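Local coordinates for response regulator receiver domain protein (CheY) (Rhodospirillum rubrum, PDB 3HEB) that probably acts as a phosphorylation-controlled receiver in two-component signal transduction, at residues A[9-13]-A[67-71]. Residues are numbered along the deposited sequence.
Sequences MIEDD and LNLPD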
HETATM    1  N   MSE A   9       4.266 -14.559  -5.241  1.00 12.61           N
HETATM    2  CA  MSE A   9       4.740 -14.779  -3.879  1.00 13.91           C
HETATM    3  C   MSE A   9       6.219 -15.171  -3.839  1.00 14.27           C
HETATM    4  O   MSE A   9       6.611 -16.221  -4.353  1.00 13.73           O
HETATM    5  CB  MSE A   9       3.883 -15.855  -3.195  1.00 12.42           C
HETATM    6  CG  MSE A   9       4.307 -16.219  -1.774  1.00 12.19           C
HETATM    7 SE   MSE A   9       3.116 -17.314  -0.940  1.00  4.11          SE
HETATM    8  CE  MSE A   9       3.266 -18.775  -1.939  1.00  9.63           C
ATOM      9  N   ILE A  10       7.034 -14.303  -3.244  1.00 14.90           N
ATOM     10  CA  ILE A  10       8.470 -14.547  -3.106  1.00 15.07           C
ATOM     11  C   ILE A  10       8.758 -14.881  -1.633  1.00 16.68           C
ATOM     12  O   ILE A  10       8.980 -14.003  -0.792  1.00 16.95           O
ATOM     13  CB  ILE A  10       9.290 -13.310  -3.551  1.00 13.28           C
ATOM     14  CG1 ILE A  10       8.890 -12.910  -4.980  1.00 11.33           C
ATOM     15  CG2 ILE A  10      10.791 -13.624  -3.483  1.00 11.00           C
ATOM     16  CD1 ILE A  10       9.524 -11.608  -5.461  1.00  5.22           C
ATOM     17  N   GLU A  11       8.738 -16.171  -1.333  1.00 18.21           N
ATOM     18  CA  GLU A  11       8.948 -16.656   0.020  1.00 17.78           C
ATOM     19  C   GLU A  11       9.731 -17.962  -0.063  1.00 17.98           C
ATOM     20  O   GLU A  11       9.421 -18.814  -0.889  1.00 18.98           O
ATOM     21  CB  GLU A  11       7.580 -16.884   0.676  1.00 18.39           C
ATOM     22  CG  GLU A  11       7.622 -17.544   2.043  1.00 20.32           C
ATOM     23  CD  GLU A  11       8.274 -16.677   3.094  1.00 18.36           C
ATOM     24  OE1 GLU A  11       7.680 -15.644   3.466  1.00 20.72           O
ATOM     25  OE2 GLU A  11       9.385 -17.027   3.542  1.00 19.48           O
ATOM     26  N   ASP A  12      10.745 -18.113   0.784  1.00 19.97           N
ATOM     27  CA  ASP A  12      11.582 -19.318   0.789  1.00 18.93           C
ATOM     28  C   ASP A  12      11.182 -20.299   1.882  1.00 18.96           C
ATOM     29  O   ASP A  12      11.488 -21.487   1.783  1.00 19.30           O
ATOM     30  CB  ASP A  12      13.045 -18.945   0.992  1.00 20.36           C
ATOM     31  CG  ASP A  12      13.302 -18.381   2.367  1.00 21.63           C
ATOM     32  OD1 ASP A  12      12.518 -17.502   2.799  1.00 22.20           O
ATOM     33  OD2 ASP A  12      14.284 -18.811   3.009  1.00 23.46           O
ATOM     34  N   ASP A  13      10.534 -19.801   2.934  1.00 18.14           N
ATOM     35  CA  ASP A  13      10.092 -20.666   4.016  1.00 17.27           C
ATOM     36  C   ASP A  13       8.875 -21.389   3.485  1.00 18.41           C
ATOM     37  O   ASP A  13       7.827 -20.783   3.274  1.00 18.61           O
ATOM     38  CB  ASP A  13       9.712 -19.860   5.259  1.00 18.20           C
ATOM     39  CG  ASP A  13       9.376 -20.750   6.450  1.00 16.84           C
ATOM     40  OD1 ASP A  13       9.853 -20.465   7.563  1.00 18.69           O
ATOM     41  OD2 ASP A  13       8.633 -21.734   6.277  1.00 16.90           O
ATOM     42  N   LEU A  67      11.956 -10.443   3.007  1.00 19.77           N
ATOM     43  CA  LEU A  67      13.281  -9.842   2.853  1.00 18.69           C
ATOM     44  C   LEU A  67      14.381 -10.863   3.089  1.00 21.17           C
ATOM     45  O   LEU A  67      15.513 -10.700   2.611  1.00 20.74           O
ATOM     46  CB  LEU A  67      13.461  -8.696   3.843  1.00 17.57           C
ATOM     47  CG  LEU A  67      12.413  -7.583   3.841  1.00 17.94           C
ATOM     48  CD1 LEU A  67      12.591  -6.759   5.097  1.00 15.27           C
ATOM     49  CD2 LEU A  67      12.537  -6.716   2.574  1.00 16.96           C
ATOM     50  N   ASN A  68      14.039 -11.920   3.822  1.00 22.94           N
ATOM     51  CA  ASN A  68      14.999 -12.963   4.160  1.00 24.80           C
ATOM     52  C   ASN A  68      15.003 -14.142   3.192  1.00 24.87           C
ATOM     53  O   ASN A  68      14.381 -15.182   3.438  1.00 26.43           O
ATOM     54  CB  ASN A  68      14.743 -13.437   5.596  1.00 26.85           C
ATOM     55  CG  ASN A  68      14.618 -12.274   6.579  1.00 30.65           C
ATOM     56  OD1 ASN A  68      15.472 -11.381   6.618  1.00 32.31           O
ATOM     57  ND2 ASN A  68      13.546 -12.278   7.376  1.00 31.09           N
ATOM     58  N   LEU A  69      15.721 -13.966   2.087  1.00 23.98           N
ATOM     59  CA  LEU A  69      15.839 -14.990   1.064  1.00 22.52           C
ATOM     60  C   LEU A  69      17.201 -15.671   1.159  1.00 22.90           C
ATOM     61  O   LEU A  69      18.156 -15.088   1.677  1.00 23.97           O
ATOM     62  CB  LEU A  69      15.638 -14.363  -0.312  1.00 22.15           C
ATOM     63  CG  LEU A  69      14.263 -13.695  -0.439  1.00 22.65           C
ATOM     64  CD1 LEU A  69      14.173 -12.929  -1.752  1.00 20.86           C
ATOM     65  CD2 LEU A  69      13.161 -14.758  -0.333  1.00 20.62           C
ATOM     66  N   PRO A  70      17.309 -16.914   0.656  1.00 21.88           N
ATOM     67  CA  PRO A  70      18.540 -17.707   0.678  1.00 21.92           C
ATOM     68  C   PRO A  70      19.684 -17.289  -0.244  1.00 21.57           C
ATOM     69  O   PRO A  70      20.854 -17.516   0.075  1.00 23.21           O
ATOM     70  CB  PRO A  70      18.039 -19.109   0.353  1.00 21.87           C
ATOM     71  CG  PRO A  70      16.958 -18.835  -0.616  1.00 21.54           C
ATOM     72  CD  PRO A  70      16.216 -17.691   0.040  1.00 22.39           C
ATOM     73  N   ASP A  71      19.361 -16.683  -1.377  1.00 20.04           N
ATOM     74  CA  ASP A  71      20.393 -16.296  -2.325  1.00 18.92           C
ATOM     75  C   ASP A  71      20.658 -14.801  -2.396  1.00 19.71           C
ATOM     76  O   ASP A  71      21.643 -14.374  -3.004  1.00 20.52           O
ATOM     77  CB  ASP A  71      20.040 -16.834  -3.710  1.00 18.01           C
ATOM     78  CG  ASP A  71      18.658 -16.406  -4.166  1.00 18.66           C
ATOM     79  OD1 ASP A  71      17.912 -15.819  -3.351  1.00 15.20           O
ATOM     80  OD2 ASP A  71      18.315 -16.662  -5.347  1.00 21.92           O
TER
HETATM   81  O   HOH W   1      16.571 -17.527   3.688  1.00 33.82           O
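Water joins the two segments on the polar side: water 1 donates to Asp12 OD2 at 2.7 Å and to the backbone O of Asn68 at 3.2 Å. Asp12 OD1 also lies 3.0 Å from Asn68 O, but both atoms are acceptors, so this approach is not a bond. Nonpolar packing fills the rest. Asp12 CB rests 3.5 Å from Pro70 CD, and deeper down Ile10 CG2 meets Leu69 CD1 at 3.9 Å; the Leu69 side chain also touches Ile77 of helix 74-83. Segment 9-13 runs off the end of strand 6-10, and segment 67-71 follows the neighbouring parallel strand 61-65, at the C-terminal edge of the CheY-like (βα)5 sheet, where receiver domains keep their acidic phosphorylation pocket. Asp66, the predicted phosphoacceptor, unmodified here, directly precedes segment 67-71, and its OD2 lies close to Glu11 OE2 and Asp12 OD1. In relatives such a cluster of carboxylates and a backbone carbonyl binds Mg2+, so Asp12 and Asn68 O are plausible ligands; here a water bridges them. Among the acidic residues, Glu11 OE1 forms a salt bridge with Lys118, Glu11 OE2 accepts from Asp13 N at 3.1 Å, and Asp13 N-caps helix 14-26, its OD2 accepting from His16 N.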